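Local coordinates for protein cystathionine beta-lyases/cystathionine gamma-synthases (Corynebacterium glutamicum, PDB 5X5H) that probably catalyses the formation of L,L-cystathionine and succinate from O-succinyl-L-homoserine and L-cysteine, using pyridoxal 5'-phosphate as cofactor, at residues 179-184 with 202-207; 76-81 with 214-219; 279-284 with 304-309; 308-313 with 361-366. All coordinates share one frame; numbering follows the deposited sequence.

Contact 1: residues 179-184 with 202-207; sequences DNTFAS and TTKYIG. With PLP (pyridoxal-5'-phosphate), chain B.
D179 OD1 is gripped twice by T181: T181 OG1 lies 2.7 Å from D179 OD1 on the syn side, and T181 N donates to the same oxygen over 3.1 Å, closing an Asx turn. T181 OG1 is also paired with the backbone N of S201, so the hydroxyl is held by two partners. T181 CG2, anti to the backbone N, is left to meet the lysine, 3.6 Å from K204 CG. Fixed in this way, the carboxylate places D179 OD2 2.7 Å from PLP N1. At the far end of the cofactor T203 OG1 donates to PLP O2P. K204 NZ is 1.4 Å from PLP C4A, a covalent bond consistent with the internal aldimine of fold type I PLP enzymes, in which the loops following neighbouring central strands hold the cofactor between them. The lysine chain bends at chi2 (-47°) and again at chi4, which carries NZ to within a weak hydrogen bond of PLP O3. Farther along the two loops T181 O lies at the edge of the Y205 ring, near its plane, and Y205 CE2 comes 3.3 Å from F182 O. A water donates to F182 O over 2.7 Å and reaches Y205 OH more weakly.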
loop_
_atom_site.group_PDB
_atom_site.type_symbol
_atom_site.label_atom_id
_atom_site.label_comp_id
_atom_site.label_asym_id
_atom_site.label_seq_id
_atom_site.Cartn_x
_atom_site.Cartn_y
_atom_site.Cartn_z
ATOM N N ASP A 179 8.131 23.391 -18.114
ATOM C CA ASP A 179 8.078 22.685 -16.818
ATOM C C ASP A 179 7.129 23.500 -15.949
ATOM O O ASP A 179 7.460 24.614 -15.523
ATOM C CB ASP A 179 9.455 22.525 -16.271
ATOM C CG ASP A 179 9.501 21.890 -14.877
ATOM O OD1 ASP A 179 8.446 21.832 -14.182
ATOM O OD2 ASP A 179 10.660 21.528 -14.448
ATOM N N ASN A 180 5.903 22.963 -15.797
ATOM C CA ASN A 180 4.776 23.623 -15.100
ATOM C C ASN A 180 4.615 23.158 -13.669
ATOM O O ASN A 180 3.525 23.325 -13.098
ATOM C CB ASN A 180 3.497 23.417 -15.925
ATOM C CG ASN A 180 2.403 24.349 -15.633
ATOM O OD1 ASN A 180 2.658 25.530 -15.391
ATOM N ND2 ASN A 180 1.148 23.881 -15.591
ATOM N N THR A 181 5.668 22.614 -13.062
ATOM C CA THR A 181 5.620 22.056 -11.722
ATOM C C THR A 181 5.117 23.075 -10.721
ATOM O O THR A 181 4.233 22.764 -9.908
ATOM C CB THR A 181 6.968 21.489 -11.314
ATOM O OG1 THR A 181 7.365 20.408 -12.200
ATOM C CG2 THR A 181 7.022 21.018 -9.925
ATOM N N PHE A 182 5.770 24.245 -10.627
ATOM C CA PHE A 182 5.440 25.245 -9.576
ATOM C C PHE A 182 4.074 25.826 -9.723
ATOM O O PHE A 182 3.348 25.922 -8.686
ATOM C CB PHE A 182 6.477 26.362 -9.625
ATOM C CG PHE A 182 7.665 26.124 -8.846
ATOM C CD1 PHE A 182 8.303 24.865 -8.701
ATOM C CD2 PHE A 182 8.350 27.227 -8.283
ATOM C CE1 PHE A 182 9.431 24.708 -7.903
ATOM C CE2 PHE A 182 9.473 27.068 -7.528
ATOM C CZ PHE A 182 10.029 25.843 -7.302
ATOM N N ALA A 183 3.615 26.079 -10.955
ATOM C CA ALA A 183 2.259 26.675 -11.077
ATOM C C ALA A 183 1.159 25.650 -10.905
ATOM O O ALA A 183 0.111 25.961 -10.315
ATOM C CB ALA A 183 2.088 27.260 -12.455
ATOM N N SER A 184 1.426 24.439 -11.359
ATOM C CA SER A 184 0.424 23.350 -11.473
ATOM C C SER A 184 -0.532 23.652 -12.564
ATOM O O SER A 184 -0.751 24.820 -12.936
ATOM C CB SER A 184 -0.248 23.030 -10.143
ATOM O OG SER A 184 -1.448 23.806 -9.980
ATOM N N THR A 202 5.216 15.412 -10.384
ATOM C CA THR A 202 4.033 15.202 -9.573
ATOM C C THR A 202 4.377 14.978 -8.145
ATOM O O THR A 202 3.497 15.009 -7.252
ATOM C CB THR A 202 3.188 14.086 -10.146
ATOM O OG1 THR A 202 3.908 12.829 -10.100
ATOM C CG2 THR A 202 2.792 14.291 -11.575
ATOM N N THR A 203 5.686 14.775 -7.824
ATOM C CA THR A 203 6.209 14.772 -6.461
ATOM C C THR A 203 5.753 15.936 -5.631
ATOM O O THR A 203 5.711 15.842 -4.399
ATOM C CB THR A 203 7.748 14.780 -6.591
ATOM O OG1 THR A 203 8.144 13.741 -7.497
ATOM C CG2 THR A 203 8.390 14.507 -5.240
ATOM N N LYS A 204 5.556 17.053 -6.300
ATOM C CA LYS A 204 5.283 18.333 -5.662
ATOM C C LYS A 204 3.772 18.575 -5.500
ATOM O O LYS A 204 3.173 17.815 -4.773
ATOM C CB LYS A 204 6.041 19.428 -6.417
ATOM C CG LYS A 204 7.466 19.230 -6.795
ATOM C CD LYS A 204 8.278 18.729 -5.737
ATOM C CE LYS A 204 9.838 18.540 -6.138
ATOM N NZ LYS A 204 10.626 19.351 -7.154
ATOM N N TYR A 205 3.188 19.571 -6.115
ATOM C CA TYR A 205 1.795 19.889 -5.914
ATOM C C TYR A 205 0.773 18.885 -6.344
ATOM O O TYR A 205 -0.304 18.778 -5.681
ATOM C CB TYR A 205 1.419 21.271 -6.513
ATOM C CG TYR A 205 2.046 22.492 -5.887
ATOM C CD1 TYR A 205 1.584 22.943 -4.720
ATOM C CD2 TYR A 205 3.159 23.089 -6.459
ATOM C CE1 TYR A 205 2.123 24.091 -4.145
ATOM C CE2 TYR A 205 3.733 24.188 -5.858
ATOM C CZ TYR A 205 3.206 24.647 -4.707
ATOM O OH TYR A 205 3.755 25.804 -4.100
ATOM N N ILE A 206 0.980 18.221 -7.485
ATOM C CA ILE A 206 -0.055 17.312 -7.975
ATOM C C ILE A 206 -0.339 16.185 -6.950
ATOM O O ILE A 206 -1.502 15.996 -6.537
ATOM C CB ILE A 206 0.281 16.819 -9.375
ATOM C CG1 ILE A 206 0.011 17.944 -10.349
ATOM C CG2 ILE A 206 -0.453 15.540 -9.739
ATOM C CD1 ILE A 206 0.610 17.678 -11.732
ATOM N N GLY A 207 0.673 15.466 -6.477
ATOM C CA GLY A 207 0.470 14.559 -5.355
ATOM C C GLY A 207 0.083 15.227 -4.093
ATOM O O GLY A 207 -0.816 14.794 -3.405
HETATM N N1 PLP B . 11.298 20.503 -12.036
HETATM C C2 PLP B . 11.093 21.286 -11.000
HETATM C C2A PLP B . 10.645 22.680 -11.286
HETATM C C3 PLP B . 11.121 20.772 -9.747
HETATM O O3 PLP B . 10.883 21.536 -8.627
HETATM C C4 PLP B . 11.451 19.427 -9.509
HETATM C C4A PLP B . 11.495 18.906 -8.131
HETATM C C5 PLP B . 11.835 18.633 -10.616
HETATM C C6 PLP B . 11.719 19.231 -11.859
HETATM C C5A PLP B . 12.338 17.196 -10.503
HETATM O O4P PLP B . 11.254 16.274 -10.144
HETATM P P PLP B . 11.558 14.979 -9.282
HETATM O O1P PLP B . 12.176 15.438 -7.976
HETATM O O2P PLP B . 10.154 14.413 -9.194
HETATM O O3P PLP B . 12.483 14.076 -10.101
HETATM O O HOH W 1 3.443 27.434 -6.456
#

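Contact 2: residues 76-81 with 214-219; sequences GRAFSS and GGLVVT. With PLP (pyridoxal-5'-phosphate), chain B.
R77 and V217 exchange two backbone hydrogen bonds, and F79 and G215 two more, all four 2.9 Å long. The strands run antiparallel, their axes at 161° and 4.5 Å apart at closest approach. The two pairs differ in geometry: R77 N meets V217 O nearly along the C=O axis, whereas F79 N stands 46° out of the carbonyl plane of G215. In the non-hydrogen-bonded pairs CA-H...O contacts fill in, such as G76 CA to V217 O at 3.3 Å.

Apolar contacts divide by face. On one, A78 CB lies 4.1 Å from L216 CD1, and helix 58-70 covers L216. On the other, V217 CG2, anti to its carbonyl carbon, reaches F79 CE2 at 4.0 Å, with A85 of helix 82-93 touching both residues. The guanidinium of R77 leaves the pair altogether for a salt bridge with D225.

Past the strand end the chain borders the cofactor phosphate. A side chain on G215 would collide with S81 O, so glycine lets the two backbones close up here, and S81 CB comes 3.4 Å from PLP O3P. S81 OG caps A84 N and also bonds G236 O of the second subunit. The pair lies at one edge of the seven-stranded central sheet of a fold type I PLP enzyme, with 75-79 outermost within this chain, and leads into the helix whose N-terminus faces the phosphate.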
loop_
_atom_site.group_PDB
_atom_site.type_symbol
_atom_site.label_atom_id
_atom_site.label_comp_id
_atom_site.label_asym_id
_atom_site.label_seq_id
_atom_site.Cartn_x
_atom_site.Cartn_y
_atom_site.Cartn_z
ATOM N N GLY A 76 -1.268 12.111 -22.160
ATOM C CA GLY A 76 -0.458 12.150 -20.998
ATOM C C GLY A 76 0.254 10.856 -20.747
ATOM O O GLY A 76 -0.303 9.787 -20.944
ATOM N N ARG A 77 1.510 10.890 -20.255
ATOM C CA ARG A 77 2.225 9.695 -19.881
ATOM C C ARG A 77 3.026 9.930 -18.626
ATOM O O ARG A 77 3.654 11.018 -18.494
ATOM C CB ARG A 77 3.143 9.169 -20.959
ATOM C CG ARG A 77 2.460 8.855 -22.340
ATOM C CD ARG A 77 1.637 7.584 -22.272
ATOM N NE ARG A 77 0.887 7.433 -23.527
ATOM C CZ ARG A 77 0.001 6.491 -23.790
ATOM N NH1 ARG A 77 -0.212 5.549 -22.926
ATOM N NH2 ARG A 77 -0.648 6.510 -24.939
ATOM N N ALA A 78 2.997 8.974 -17.689
ATOM C CA ALA A 78 3.606 9.060 -16.382
ATOM C C ALA A 78 4.853 8.286 -16.283
ATOM O O ALA A 78 5.131 7.278 -16.920
ATOM C CB ALA A 78 2.648 8.613 -15.316
ATOM N N PHE A 79 5.735 8.785 -15.394
ATOM C CA PHE A 79 7.066 8.309 -15.190
ATOM C C PHE A 79 7.414 8.239 -13.678
ATOM O O PHE A 79 6.739 8.881 -12.877
ATOM C CB PHE A 79 8.104 9.183 -15.929
ATOM C CG PHE A 79 7.854 9.196 -17.429
ATOM C CD1 PHE A 79 8.259 8.168 -18.209
ATOM C CD2 PHE A 79 7.024 10.165 -17.999
ATOM C CE1 PHE A 79 8.001 8.120 -19.586
ATOM C CE2 PHE A 79 6.746 10.183 -19.332
ATOM C CZ PHE A 79 7.189 9.132 -20.109
ATOM N N SER A 80 8.535 7.565 -13.369
ATOM C CA SER A 80 8.916 7.325 -12.008
ATOM C C SER A 80 9.278 8.621 -11.234
ATOM O O SER A 80 9.318 8.570 -9.996
ATOM C CB SER A 80 10.222 6.501 -11.958
ATOM O OG SER A 80 10.154 5.399 -12.736
ATOM N N SER A 81 9.651 9.708 -11.930
ATOM C CA SER A 81 10.053 10.961 -11.266
ATOM C C SER A 81 9.941 12.024 -12.321
ATOM O O SER A 81 9.896 11.797 -13.524
ATOM C CB SER A 81 11.449 10.864 -10.628
ATOM O OG SER A 81 12.413 10.740 -11.726
ATOM N N GLY A 214 7.152 11.197 -8.594
ATOM C CA GLY A 214 6.579 10.915 -9.902
ATOM C C GLY A 214 6.757 12.061 -10.885
ATOM O O GLY A 214 7.004 13.196 -10.484
ATOM N N GLY A 215 6.653 11.747 -12.185
ATOM C CA GLY A 215 6.640 12.738 -13.260
ATOM C C GLY A 215 5.592 12.482 -14.260
ATOM O O GLY A 215 5.006 11.368 -14.288
ATOM N N LEU A 216 5.271 13.477 -15.084
ATOM C CA LEU A 216 4.266 13.307 -16.070
ATOM C C LEU A 216 4.482 14.280 -17.190
ATOM O O LEU A 216 4.882 15.427 -16.933
ATOM C CB LEU A 216 2.910 13.435 -15.422
ATOM C CG LEU A 216 1.715 12.572 -15.968
ATOM C CD1 LEU A 216 0.788 12.189 -14.895
ATOM C CD2 LEU A 216 1.022 13.226 -17.160
ATOM N N VAL A 217 4.227 13.881 -18.428
ATOM C CA VAL A 217 4.334 14.701 -19.637
ATOM C C VAL A 217 3.019 14.716 -20.312
ATOM O O VAL A 217 2.423 13.632 -20.499
ATOM C CB VAL A 217 5.409 14.207 -20.560
ATOM C CG1 VAL A 217 5.509 15.117 -21.794
ATOM C CG2 VAL A 217 6.747 14.112 -19.896
ATOM N N VAL A 218 2.541 15.918 -20.713
ATOM C CA VAL A 218 1.327 16.035 -21.444
ATOM C C VAL A 218 1.545 16.770 -22.798
ATOM O O VAL A 218 2.490 17.592 -22.927
ATOM C CB VAL A 218 0.201 16.702 -20.696
ATOM C CG1 VAL A 218 -0.161 15.956 -19.390
ATOM C CG2 VAL A 218 0.539 18.115 -20.380
ATOM N N THR A 219 0.704 16.460 -23.779
ATOM C CA THR A 219 0.798 17.036 -25.112
ATOM C C THR A 219 -0.495 16.884 -25.833
ATOM O O THR A 219 -1.272 16.035 -25.500
ATOM C CB THR A 219 1.936 16.335 -25.809
ATOM O OG1 THR A 219 2.206 16.934 -27.146
ATOM C CG2 THR A 219 1.754 14.887 -26.086
HETATM N N1 PLP B . 11.298 20.503 -12.036
HETATM C C2 PLP B . 11.093 21.286 -11.000
HETATM C C2A PLP B . 10.645 22.680 -11.286
HETATM C C3 PLP B . 11.121 20.772 -9.747
HETATM O O3 PLP B . 10.883 21.536 -8.627
HETATM C C4 PLP B . 11.451 19.427 -9.509
HETATM C C4A PLP B . 11.495 18.906 -8.131
HETATM C C5 PLP B . 11.835 18.633 -10.616
HETATM C C6 PLP B . 11.719 19.231 -11.859
HETATM C C5A PLP B . 12.338 17.196 -10.503
HETATM O O4P PLP B . 11.254 16.274 -10.144
HETATM P P PLP B . 11.558 14.979 -9.282
HETATM O O1P PLP B . 12.176 15.438 -7.976
HETATM O O2P PLP B . 10.154 14.413 -9.194
HETATM O O3P PLP B . 12.483 14.076 -10.101
#

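Contact 3: residues 279-284 with 304-309; sequences STVLYP and GMISVR
L282 lies over S307 on one face of an antiparallel pair. Its CB stands 3.5 Å from S307 O, the oxygen that accepts from L282 N over 2.8 Å, and is also near S307 CB. CG, anti to the carbonyl carbon (chi1 -63°), keeps the chain beside its own N and just within range of the same oxygen. At the tip CD1 settles 4.0 Å from S307 CB, and the side chain also touches L362 of strand 362-366. S307 OG plays no part in this, being bonded to P155 O.

The opposite face is aliphatic: V281 CG1 meets I306 CG2 at 3.9 Å. Beyond the ladder the Y283 ring turns its edge to the backbone, CD1 lying 3.1 Å from M305 O in the ring plane, while Y283 OH bonds G303 O.

At the other end the register slips. R309 N donates almost straight to T280 O (177°), but R309 O faces both S279 and T280, the definition of a classic beta bulge: S279 N reaches it at 2.8 Å, and T280 N only weakly at 3.3 Å. Strand 278-282 is an edge strand of its sheet within this chain, and V281 N bonds a glycerol, probably from the crystallisation liquor. The chemistry implies a strand held to 305-310 chiefly by backbone hydrogen bonds, with the bulge bringing two residues to one carbonyl, R309 O.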
loop_
_atom_site.group_PDB
_atom_site.type_symbol
_atom_site.label_atom_id
_atom_site.label_comp_id
_atom_site.label_asym_id
_atom_site.label_seq_id
_atom_site.Cartn_x
_atom_site.Cartn_y
_atom_site.Cartn_z
ATOM N N SER A 279 16.015 41.872 2.387
ATOM C CA SER A 279 16.328 42.787 1.314
ATOM C C SER A 279 15.405 42.710 0.112
ATOM O O SER A 279 15.054 43.717 -0.452
ATOM C CB SER A 279 17.798 42.662 0.791
ATOM O OG SER A 279 17.999 41.293 0.581
ATOM N N THR A 280 14.901 41.504 -0.236
ATOM C CA THR A 280 14.091 41.315 -1.421
ATOM C C THR A 280 13.159 40.128 -1.112
ATOM O O THR A 280 13.631 39.114 -0.671
ATOM C CB THR A 280 14.885 40.903 -2.720
ATOM O OG1 THR A 280 15.848 41.961 -2.993
ATOM C CG2 THR A 280 14.064 40.796 -3.907
ATOM N N VAL A 281 11.867 40.310 -1.425
ATOM C CA VAL A 281 10.851 39.203 -1.484
ATOM C C VAL A 281 10.589 38.930 -2.931
ATOM O O VAL A 281 10.248 39.778 -3.696
ATOM C CB VAL A 281 9.586 39.556 -0.781
ATOM C CG1 VAL A 281 8.615 38.356 -0.817
ATOM C CG2 VAL A 281 9.844 39.927 0.626
ATOM N N LEU A 282 10.793 37.643 -3.314
ATOM C CA LEU A 282 10.534 37.139 -4.588
ATOM C C LEU A 282 9.193 36.386 -4.530
ATOM O O LEU A 282 9.114 35.320 -3.927
ATOM C CB LEU A 282 11.674 36.181 -5.056
ATOM C CG LEU A 282 13.026 36.898 -5.200
ATOM C CD1 LEU A 282 14.146 35.906 -5.280
ATOM C CD2 LEU A 282 13.017 37.832 -6.321
ATOM N N TYR A 283 8.207 36.978 -5.130
ATOM C CA TYR A 283 6.846 36.380 -5.184
ATOM C C TYR A 283 6.177 36.948 -6.402
ATOM O O TYR A 283 6.046 38.200 -6.512
ATOM C CB TYR A 283 6.040 36.672 -3.923
ATOM C CG TYR A 283 4.648 35.956 -3.919
ATOM C CD1 TYR A 283 4.591 34.549 -3.907
ATOM C CD2 TYR A 283 3.446 36.634 -4.042
ATOM C CE1 TYR A 283 3.415 33.923 -3.991
ATOM C CE2 TYR A 283 2.252 35.943 -4.113
ATOM C CZ TYR A 283 2.261 34.592 -4.106
ATOM O OH TYR A 283 1.079 33.903 -4.261
ATOM N N PRO A 284 5.658 36.178 -7.365
ATOM C CA PRO A 284 5.131 36.703 -8.586
ATOM C C PRO A 284 3.979 37.699 -8.459
ATOM O O PRO A 284 3.720 38.509 -9.404
ATOM C CB PRO A 284 4.796 35.440 -9.460
ATOM C CG PRO A 284 5.644 34.420 -8.866
ATOM C CD PRO A 284 5.697 34.684 -7.423
ATOM N N GLY A 304 2.209 29.186 -4.410
ATOM C CA GLY A 304 2.555 28.958 -3.044
ATOM C C GLY A 304 4.002 29.120 -2.602
ATOM O O GLY A 304 4.318 28.922 -1.425
ATOM N N MET A 305 4.862 29.420 -3.550
ATOM C CA MET A 305 6.310 29.504 -3.297
ATOM C C MET A 305 6.692 30.955 -3.095
ATOM O O MET A 305 6.195 31.853 -3.740
ATOM C CB MET A 305 7.054 28.953 -4.469
ATOM C CG MET A 305 6.840 27.458 -4.730
ATOM S SD MET A 305 7.163 26.342 -3.424
ATOM C CE MET A 305 8.919 26.662 -3.197
ATOM N N ILE A 306 7.586 31.160 -2.149
ATOM C CA ILE A 306 8.195 32.544 -1.937
ATOM C C ILE A 306 9.684 32.288 -1.737
ATOM O O ILE A 306 10.098 31.416 -0.964
ATOM C CB ILE A 306 7.678 33.111 -0.648
ATOM C CG1 ILE A 306 6.150 33.244 -0.638
ATOM C CG2 ILE A 306 8.329 34.505 -0.381
ATOM C CD1 ILE A 306 5.560 33.680 0.677
ATOM N N SER A 307 10.515 33.121 -2.333
ATOM C CA SER A 307 11.920 33.183 -1.968
ATOM C C SER A 307 12.259 34.530 -1.369
ATOM O O SER A 307 11.574 35.497 -1.671
ATOM C CB SER A 307 12.824 32.846 -3.142
ATOM O OG SER A 307 12.756 31.405 -3.393
ATOM N N VAL A 308 13.230 34.520 -0.532
ATOM C CA VAL A 308 13.552 35.706 0.322
ATOM C C VAL A 308 15.063 35.824 0.311
ATOM O O VAL A 308 15.743 34.876 0.596
ATOM C CB VAL A 308 13.064 35.471 1.703
ATOM C CG1 VAL A 308 13.261 36.718 2.576
ATOM C CG2 VAL A 308 11.578 35.062 1.727
ATOM N N ARG A 309 15.534 37.059 0.110
ATOM C CA ARG A 309 16.960 37.370 0.270
ATOM C C ARG A 309 17.145 38.213 1.489
ATOM O O ARG A 309 16.453 39.210 1.635
ATOM C CB ARG A 309 17.493 38.049 -0.965
ATOM C CG ARG A 309 17.436 37.237 -2.254
ATOM C CD ARG A 309 18.083 37.752 -3.516
ATOM N NE ARG A 309 19.503 37.926 -3.246
ATOM C CZ ARG A 309 20.353 38.562 -4.024
ATOM N NH1 ARG A 309 19.987 38.927 -5.209
ATOM N NH2 ARG A 309 21.593 38.687 -3.571
#

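Contact 4: residues 308-313 with 361-366; sequences VRFAGG and DLVRIS
D361 and R309 form a side-on salt bridge at the end of two antiparallel strands, 305-310 and 362-366, neighbours in the five-stranded mixed sheet toward the C-terminal end of this fold type I enzyme. D361 buries the most surface of any residue here. Its CG sits between the backbone N and the carbonyl carbon (chi1 62°), the crowded position, which brings the carboxylate to the edge of the guanidinium, on the NE side. R309 NE donates to the syn lone pair of D361 OD1 at 2.8 Å, and R309 NH2 to D361 OD2 at 2.9 Å. Each nitrogen has its main bond to a different oxygen, NH2 adding a weak one to OD1, although the two flat groups are turned 47° apart. The bend at chi3 of R309 curls the guanidinium back to the acid, and R309 CG passes 4.1 Å from L362 CD1.

V308 carries the ladder inward. V308 N donates to V363 O and V363 N to V308 O, each over 2.8 Å, and V308 CG2 meets I365 CD1 at 4.1 Å. On this same side V363 CG2 touches F310 CE1 at 3.7 Å, and helix 313-323 lies against both.

D361 also works through its backbone: its O accepts from F310 N and lies at the edge of the phenyl ring, in plane. F310 then opens a type I turn closed by G313 N to F310 O, whose last residue, with phi of 72°, sets G313 CA 3.8 Å from D361 CB.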
loop_
_atom_site.group_PDB
_atom_site.type_symbol
_atom_site.label_atom_id
_atom_site.label_comp_id
_atom_site.label_asym_id
_atom_site.label_seq_id
_atom_site.Cartn_x
_atom_site.Cartn_y
_atom_site.Cartn_z
ATOM N N VAL A 308 13.230 34.520 -0.532
ATOM C CA VAL A 308 13.552 35.706 0.322
ATOM C C VAL A 308 15.063 35.824 0.311
ATOM O O VAL A 308 15.743 34.876 0.596
ATOM C CB VAL A 308 13.064 35.471 1.703
ATOM C CG1 VAL A 308 13.261 36.718 2.576
ATOM C CG2 VAL A 308 11.578 35.062 1.727
ATOM N N ARG A 309 15.534 37.059 0.110
ATOM C CA ARG A 309 16.960 37.370 0.270
ATOM C C ARG A 309 17.145 38.213 1.489
ATOM O O ARG A 309 16.453 39.210 1.635
ATOM C CB ARG A 309 17.493 38.049 -0.965
ATOM C CG ARG A 309 17.436 37.237 -2.254
ATOM C CD ARG A 309 18.083 37.752 -3.516
ATOM N NE ARG A 309 19.503 37.926 -3.246
ATOM C CZ ARG A 309 20.353 38.562 -4.024
ATOM N NH1 ARG A 309 19.987 38.927 -5.209
ATOM N NH2 ARG A 309 21.593 38.687 -3.571
ATOM N N PHE A 310 18.070 37.831 2.383
ATOM C CA PHE A 310 18.296 38.405 3.656
ATOM C C PHE A 310 19.430 39.500 3.637
ATOM O O PHE A 310 20.476 39.264 3.077
ATOM C CB PHE A 310 18.653 37.346 4.646
ATOM C CG PHE A 310 17.460 36.540 5.077
ATOM C CD1 PHE A 310 17.024 35.469 4.370
ATOM C CD2 PHE A 310 16.735 36.930 6.168
ATOM C CE1 PHE A 310 15.822 34.805 4.710
ATOM C CE2 PHE A 310 15.571 36.224 6.542
ATOM C CZ PHE A 310 15.153 35.100 5.821
ATOM N N ALA A 311 19.082 40.609 4.250
ATOM C CA ALA A 311 20.043 41.746 4.337
ATOM C C ALA A 311 21.296 41.317 5.034
ATOM O O ALA A 311 22.395 41.798 4.680
ATOM C CB ALA A 311 19.337 42.857 5.098
ATOM N N GLY A 312 21.215 40.418 5.978
ATOM C CA GLY A 312 22.420 39.924 6.695
ATOM C C GLY A 312 23.166 38.808 6.060
ATOM O O GLY A 312 24.020 38.144 6.700
ATOM N N GLY A 313 22.895 38.551 4.811
ATOM C CA GLY A 313 23.639 37.628 3.971
ATOM C C GLY A 313 23.414 36.170 4.340
ATOM O O GLY A 313 22.414 35.817 5.017
ATOM N N ASP A 361 22.418 34.336 0.089
ATOM C CA ASP A 361 21.587 34.960 1.016
ATOM C C ASP A 361 20.066 34.601 0.854
ATOM O O ASP A 361 19.257 35.205 1.543
ATOM C CB ASP A 361 21.712 36.512 0.896
ATOM C CG ASP A 361 21.317 37.076 -0.358
ATOM O OD1 ASP A 361 20.683 36.475 -1.195
ATOM O OD2 ASP A 361 21.669 38.338 -0.685
ATOM N N LEU A 362 19.813 33.618 -0.013
ATOM C CA LEU A 362 18.440 33.286 -0.495
ATOM C C LEU A 362 17.891 32.053 0.222
ATOM O O LEU A 362 18.588 31.054 0.359
ATOM C CB LEU A 362 18.366 33.160 -1.966
ATOM C CG LEU A 362 16.953 33.003 -2.579
ATOM C CD1 LEU A 362 16.857 33.516 -3.929
ATOM C CD2 LEU A 362 16.586 31.483 -2.580
ATOM N N VAL A 363 16.667 32.199 0.744
ATOM C CA VAL A 363 15.880 31.060 1.310
ATOM C C VAL A 363 14.638 30.901 0.486
ATOM O O VAL A 363 13.998 31.861 0.088
ATOM C CB VAL A 363 15.508 31.333 2.756
ATOM C CG1 VAL A 363 14.519 30.268 3.329
ATOM C CG2 VAL A 363 16.770 31.371 3.618
ATOM N N ARG A 364 14.325 29.604 0.152
ATOM C CA ARG A 364 13.144 29.270 -0.635
ATOM C C ARG A 364 12.157 28.637 0.328
ATOM O O ARG A 364 12.497 27.740 1.123
ATOM C CB ARG A 364 13.460 28.304 -1.726
ATOM C CG ARG A 364 12.304 27.945 -2.660
ATOM C CD ARG A 364 12.581 26.777 -3.585
ATOM N NE ARG A 364 12.429 25.556 -2.839
ATOM C CZ ARG A 364 12.858 24.389 -3.274
ATOM N NH1 ARG A 364 13.334 24.249 -4.459
ATOM N NH2 ARG A 364 12.667 23.337 -2.586
ATOM N N ILE A 365 10.924 29.184 0.299
ATOM C CA ILE A 365 9.880 28.713 1.200
ATOM C C ILE A 365 8.723 28.186 0.416
ATOM O O ILE A 365 8.208 28.817 -0.505
ATOM C CB ILE A 365 9.332 29.824 2.130
ATOM C CG1 ILE A 365 10.539 30.563 2.819
ATOM C CG2 ILE A 365 8.421 29.261 3.158
ATOM C CD1 ILE A 365 10.037 31.801 3.583
ATOM N N SER A 366 8.331 26.921 0.745
ATOM C CA SER A 366 7.083 26.297 0.229
ATOM C C SER A 366 6.014 26.497 1.308
ATOM O O SER A 366 6.045 25.816 2.335
ATOM C CB SER A 366 7.356 24.841 -0.090
ATOM O OG SER A 366 6.107 24.239 -0.572
#

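Overall arrangement
Contacts 1 and 2 belong to the cofactor-binding sheet and share the PLP: T203 OG1 also lies 2.9 Å from G214 N, so the loop of contact 1 is tied directly to the strand end of contact 2. Contacts 3 and 4 build the second sheet, sharing strand 305-310, which lies between 278-282 and 362-366, and I306 O lies 2.7 Å from I365 N. Contacts 1 and 2 are both core, but contact 1 relies on cofactor and side-chain bonds, whereas contact 2, like 3 and 4, is a backbone ladder. Contacts 3 and 4 reach partly exposed residues, among them the salt bridge of contact 4. M305 of contact 3 bridges the two regions, touching F182 and Y205 of contact 1.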